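Local coordinates for protein hydratase ChsH1 (PDB 4WNB) that probably hydrates a steroid enoyl-CoA in cholesterol side-chain breakdown, acting together with a partner protein, and binds 3-oxo-4-pregnene-20-carboxyl-CoA, at residues Ile76-Gly81 and Asp116-Thr121; Pro83-Asp88 and Asn112-His117. All coordinates share one frame; numbering follows the deposited sequence.

Interaction 1: Ile76-Gly81 and Asp116-Thr121; sequences IGLRLG and DHVTAT
Gly77 and Thr121, like Arg79 and Thr119, face each other as hydrogen-bonded pairs of an antiparallel ladder between strands 72-80 and 115-125, neighbours in a sheet that wraps the long helix 52-67, the hot-dog arrangement of CoA-ester hydratases. Each pair is bonded in both directions; the straightest link is Arg79 N to Thr119 O, 2.8 Å at 178°. Just past the C-terminal end of strand 72-80, Gly81 N still reaches His117 O, but from well above the carbonyl plane and bent to 139°, where His117 and Val118 form a classic bulge opposite Gly110. Leu80 and Gly81 there touch the bound CoA ester.

The apolar contacts lie on the helix side. Leu78 CD2 sits 3.7 Å from Ala120 CB and 3.9 Å from Val118 CG2, while Leu78 and Ala120 also rest on Thr56 and Val59 of the helix.

On the other face Arg79 and Thr119 run side by side. The arginine chain, bent at chi3 (80°), brings its guanidinium face over the threonine, with Arg79 NH2 3.9 Å from Thr119 OG1. A water 3.0 Å from Thr119 OG1 also gives a weak bond to Arg79 O at 3.3 Å.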
# COMPACT_ATOMS: atom_id res chain seq x y z
N ILE B 76 -10.91 -21.57 -5.21
CA ILE B 76 -11.27 -20.55 -6.19
C ILE B 76 -10.46 -20.77 -7.47
O ILE B 76 -9.23 -20.68 -7.46
CB ILE B 76 -11.03 -19.12 -5.67
CG1 ILE B 76 -11.89 -18.85 -4.43
CG2 ILE B 76 -11.31 -18.10 -6.77
CD1 ILE B 76 -11.68 -17.45 -3.82
N GLY B 77 -11.16 -21.07 -8.56
CA GLY B 77 -10.52 -21.30 -9.84
C GLY B 77 -10.86 -20.22 -10.84
O GLY B 77 -12.03 -19.95 -11.10
N LEU B 78 -9.83 -19.59 -11.40
CA LEU B 78 -10.01 -18.48 -12.32
C LEU B 78 -9.57 -18.84 -13.72
O LEU B 78 -8.48 -19.39 -13.91
CB LEU B 78 -9.22 -17.25 -11.86
CG LEU B 78 -9.48 -16.65 -10.49
CD1 LEU B 78 -8.71 -15.36 -10.39
CD2 LEU B 78 -10.98 -16.43 -10.26
N ARG B 79 -10.42 -18.54 -14.70
CA ARG B 79 -9.98 -18.50 -16.09
C ARG B 79 -9.94 -17.04 -16.49
O ARG B 79 -10.96 -16.35 -16.44
CB ARG B 79 -10.90 -19.29 -17.02
CG ARG B 79 -10.39 -19.30 -18.46
CD ARG B 79 -11.06 -20.37 -19.32
NE ARG B 79 -12.38 -19.98 -19.79
CZ ARG B 79 -13.53 -20.36 -19.24
NH1 ARG B 79 -13.53 -21.15 -18.17
NH2 ARG B 79 -14.69 -19.96 -19.75
N LEU B 80 -8.76 -16.56 -16.88
CA LEU B 80 -8.55 -15.13 -17.09
C LEU B 80 -8.99 -14.66 -18.47
O LEU B 80 -8.70 -15.30 -19.49
CB LEU B 80 -7.07 -14.79 -16.87
CG LEU B 80 -6.51 -15.24 -15.51
CD1 LEU B 80 -5.04 -14.91 -15.43
CD2 LEU B 80 -7.27 -14.57 -14.37
N GLY B 81 -9.68 -13.52 -18.51
CA GLY B 81 -10.19 -12.99 -19.76
C GLY B 81 -9.67 -11.61 -20.13
O GLY B 81 -8.48 -11.31 -19.97
N ASP B 116 -15.92 -10.65 -21.25
CA ASP B 116 -15.74 -11.46 -20.04
C ASP B 116 -14.35 -11.28 -19.45
O ASP B 116 -13.35 -11.72 -20.01
CB ASP B 116 -15.98 -12.95 -20.34
CG ASP B 116 -17.43 -13.26 -20.65
OD1 ASP B 116 -18.30 -12.37 -20.52
OD2 ASP B 116 -17.70 -14.42 -21.02
N HIS B 117 -14.29 -10.61 -18.30
CA HIS B 117 -13.01 -10.27 -17.68
C HIS B 117 -12.43 -11.46 -16.91
O HIS B 117 -11.22 -11.67 -16.88
CB HIS B 117 -13.18 -9.08 -16.74
CG HIS B 117 -12.08 -8.93 -15.74
ND1 HIS B 117 -10.77 -8.69 -16.10
CD2 HIS B 117 -12.08 -9.01 -14.39
CE1 HIS B 117 -10.02 -8.62 -15.02
NE2 HIS B 117 -10.79 -8.80 -13.96
N VAL B 118 -13.32 -12.22 -16.28
CA VAL B 118 -12.91 -13.37 -15.48
C VAL B 118 -14.06 -14.37 -15.34
O VAL B 118 -15.21 -13.98 -15.14
CB VAL B 118 -12.42 -12.95 -14.07
CG1 VAL B 118 -13.54 -12.30 -13.27
CG2 VAL B 118 -11.86 -14.16 -13.33
N THR B 119 -13.74 -15.65 -15.45
CA THR B 119 -14.71 -16.69 -15.18
C THR B 119 -14.20 -17.53 -14.03
O THR B 119 -13.05 -17.96 -14.03
CB THR B 119 -14.95 -17.59 -16.40
OG1 THR B 119 -15.28 -16.77 -17.53
CG2 THR B 119 -16.10 -18.54 -16.12
N ALA B 120 -15.05 -17.75 -13.03
CA ALA B 120 -14.59 -18.38 -11.80
C ALA B 120 -15.46 -19.55 -11.34
O ALA B 120 -16.69 -19.53 -11.47
CB ALA B 120 -14.49 -17.34 -10.70
N THR B 121 -14.81 -20.56 -10.80
CA THR B 121 -15.51 -21.66 -10.17
C THR B 121 -15.12 -21.66 -8.71
O THR B 121 -13.93 -21.73 -8.37
CB THR B 121 -15.17 -23.02 -10.82
OG1 THR B 121 -15.50 -22.98 -12.21
CG2 THR B 121 -15.96 -24.13 -10.16
O HOH W 1 -13.01 -15.21 -18.79

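Interaction 2: Pro83-Asp88 and Asn112-His117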
# COMPACT_ATOMS: atom_id res chain seq x y z
N PRO B 83 -8.88 -7.59 -20.18
CA PRO B 83 -8.40 -6.72 -19.09
C PRO B 83 -9.50 -5.86 -18.50
O PRO B 83 -10.46 -5.49 -19.19
CB PRO B 83 -7.35 -5.83 -19.77
CG PRO B 83 -6.94 -6.60 -21.01
CD PRO B 83 -8.17 -7.33 -21.44
N TRP B 84 -9.34 -5.54 -17.21
CA TRP B 84 -10.19 -4.60 -16.50
C TRP B 84 -9.41 -3.32 -16.31
O TRP B 84 -8.67 -3.16 -15.33
CB TRP B 84 -10.63 -5.17 -15.15
CG TRP B 84 -11.55 -4.27 -14.36
CD1 TRP B 84 -12.04 -3.02 -14.71
CD2 TRP B 84 -12.11 -4.57 -13.08
NE1 TRP B 84 -12.85 -2.54 -13.71
CE2 TRP B 84 -12.92 -3.47 -12.71
CE3 TRP B 84 -12.00 -5.66 -12.21
CZ2 TRP B 84 -13.60 -3.43 -11.50
CZ3 TRP B 84 -12.69 -5.62 -11.02
CH2 TRP B 84 -13.47 -4.52 -10.67
N TYR B 85 -9.59 -2.41 -17.27
CA TYR B 85 -8.83 -1.17 -17.32
C TYR B 85 -9.47 -0.11 -16.46
O TYR B 85 -10.66 -0.21 -16.13
CB TYR B 85 -8.75 -0.66 -18.76
CG TYR B 85 -7.80 -1.42 -19.66
CD1 TYR B 85 -6.47 -1.58 -19.33
CD2 TYR B 85 -8.25 -1.92 -20.89
CE1 TYR B 85 -5.60 -2.27 -20.19
CE2 TYR B 85 -7.40 -2.59 -21.73
CZ TYR B 85 -6.08 -2.76 -21.39
OH TYR B 85 -5.25 -3.43 -22.25
N ALA B 86 -8.68 0.89 -16.09
CA ALA B 86 -9.19 2.06 -15.40
C ALA B 86 -10.46 2.57 -16.08
O ALA B 86 -10.55 2.60 -17.32
CB ALA B 86 -8.14 3.16 -15.35
N TYR B 87 -11.43 2.89 -15.24
CA TYR B 87 -12.71 3.50 -15.59
C TYR B 87 -13.68 2.55 -16.25
O TYR B 87 -14.75 2.97 -16.68
CB TYR B 87 -12.50 4.71 -16.51
CG TYR B 87 -11.57 5.74 -15.93
CD1 TYR B 87 -11.95 6.50 -14.82
CD2 TYR B 87 -10.32 5.96 -16.48
CE1 TYR B 87 -11.11 7.45 -14.29
CE2 TYR B 87 -9.47 6.89 -15.95
CZ TYR B 87 -9.88 7.65 -14.87
OH TYR B 87 -9.03 8.59 -14.35
N ASP B 88 -13.33 1.27 -16.34
CA ASP B 88 -14.29 0.28 -16.81
C ASP B 88 -14.98 -0.27 -15.56
O ASP B 88 -14.45 -0.19 -14.45
CB ASP B 88 -13.62 -0.82 -17.64
CG ASP B 88 -14.58 -1.50 -18.60
OD1 ASP B 88 -15.81 -1.46 -18.37
OD2 ASP B 88 -14.10 -2.09 -19.58
N ASN B 112 -17.14 -6.80 -18.23
CA ASN B 112 -17.05 -5.36 -18.41
C ASN B 112 -17.32 -5.00 -19.87
O ASN B 112 -17.85 -5.83 -20.62
CB ASN B 112 -15.69 -4.81 -17.92
CG ASN B 112 -14.49 -5.40 -18.67
OD1 ASN B 112 -14.57 -5.76 -19.84
ND2 ASN B 112 -13.36 -5.47 -17.98
N THR B 113 -16.95 -3.80 -20.29
CA THR B 113 -17.26 -3.36 -21.65
C THR B 113 -16.52 -4.19 -22.69
O THR B 113 -17.04 -4.44 -23.78
CB THR B 113 -16.93 -1.87 -21.87
OG1 THR B 113 -15.50 -1.67 -21.81
CG2 THR B 113 -17.61 -1.00 -20.83
N LEU B 114 -15.30 -4.61 -22.36
CA LEU B 114 -14.49 -5.41 -23.27
C LEU B 114 -14.95 -6.86 -23.38
O LEU B 114 -14.49 -7.60 -24.26
CB LEU B 114 -13.02 -5.37 -22.83
CG LEU B 114 -12.24 -4.08 -23.09
CD1 LEU B 114 -10.81 -4.20 -22.56
CD2 LEU B 114 -12.26 -3.74 -24.57
N GLY B 115 -15.86 -7.27 -22.50
CA GLY B 115 -16.39 -8.63 -22.51
C GLY B 115 -16.25 -9.36 -21.18
O GLY B 115 -16.44 -8.78 -20.11
N ASP B 116 -15.92 -10.65 -21.25
CA ASP B 116 -15.74 -11.46 -20.04
C ASP B 116 -14.35 -11.28 -19.45
O ASP B 116 -13.35 -11.72 -20.01
CB ASP B 116 -15.98 -12.95 -20.34
CG ASP B 116 -17.43 -13.26 -20.65
OD1 ASP B 116 -18.30 -12.37 -20.52
OD2 ASP B 116 -17.70 -14.42 -21.02
N HIS B 117 -14.29 -10.61 -18.30
CA HIS B 117 -13.01 -10.27 -17.68
C HIS B 117 -12.43 -11.46 -16.91
O HIS B 117 -11.22 -11.67 -16.88
CB HIS B 117 -13.18 -9.08 -16.74
CG HIS B 117 -12.08 -8.93 -15.74
ND1 HIS B 117 -10.77 -8.69 -16.10
CD2 HIS B 117 -12.08 -9.01 -14.39
CE1 HIS B 117 -10.02 -8.62 -15.02
NE2 HIS B 117 -10.79 -8.80 -13.96
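Asp88 lays its carboxylate against the start of the 112-115 turn, where Thr113 receives it twice. Thr113 N points at Asp88 OD1 on its syn side, 3.2 Å away and nearly straight at 165°, and a weaker branch of the same N-H leans to OD2. Thr113 OG1 donates to Asp88 OD2 at 2.7 Å, coming from above the carboxylate plane. The Asp88 side chain swings CG away from the backbone N (chi1 -156°), which carries the acid across to the turn, and its plane stacks on the Asn112 amide at a shallow tilt. Asn112 ND2 donates to Pro83 O at 3.1 Å, and its OD1 takes a weak bond from Leu114 N inside the turn.

These bonds join two loops at one end of the hot-dog sheet: a type I turn, Asn112 to Gly115, links strands 103-112 and 115-125, and a type II turn, Tyr85 to Asp88, leads into strand 89-100. Leu114 CD1 packs against both Pro83 and the Tyr85 ring, 3.6 Å from Pro83 O and 3.8 Å from Tyr85 CD2.

His117 presents a ring face to the other loop. Trp84 CB lies over it as a CH-pi contact, 3.5 Å from His117 CE1, and the indole follows with its edge toward that face in a T-shaped pair, planes at 72°. The His117 nitrogens are held by Asp55 and the carbonyl of Val82, which fixes the turn of the ring. Trp84 NE1 donates to Asp88 O at 2.9 Å, from above the carbonyl plane.

How the interactions relate
Both interactions use strand 115-125 and their segments overlap at Asp116 and His117, their centres about 13 Å apart. Interaction 1 lies nearer the middle of the chain and is regular sheet: backbone bonds set the pairing, an apolar face looks to helix 52-67, and a polar face holds an arginine and a threonine. Its strand 72-80 also pairs with a strand of another protein's chain. Interaction 2 sits at the end of that sheet, where two turns replace the ladder and side chains do most of the work: a carboxylate and an amide make the hydrogen bonds across, and two aromatic rings pack. Only His117 serves both, with its carbonyl in interaction 1 and its ring in interaction 2.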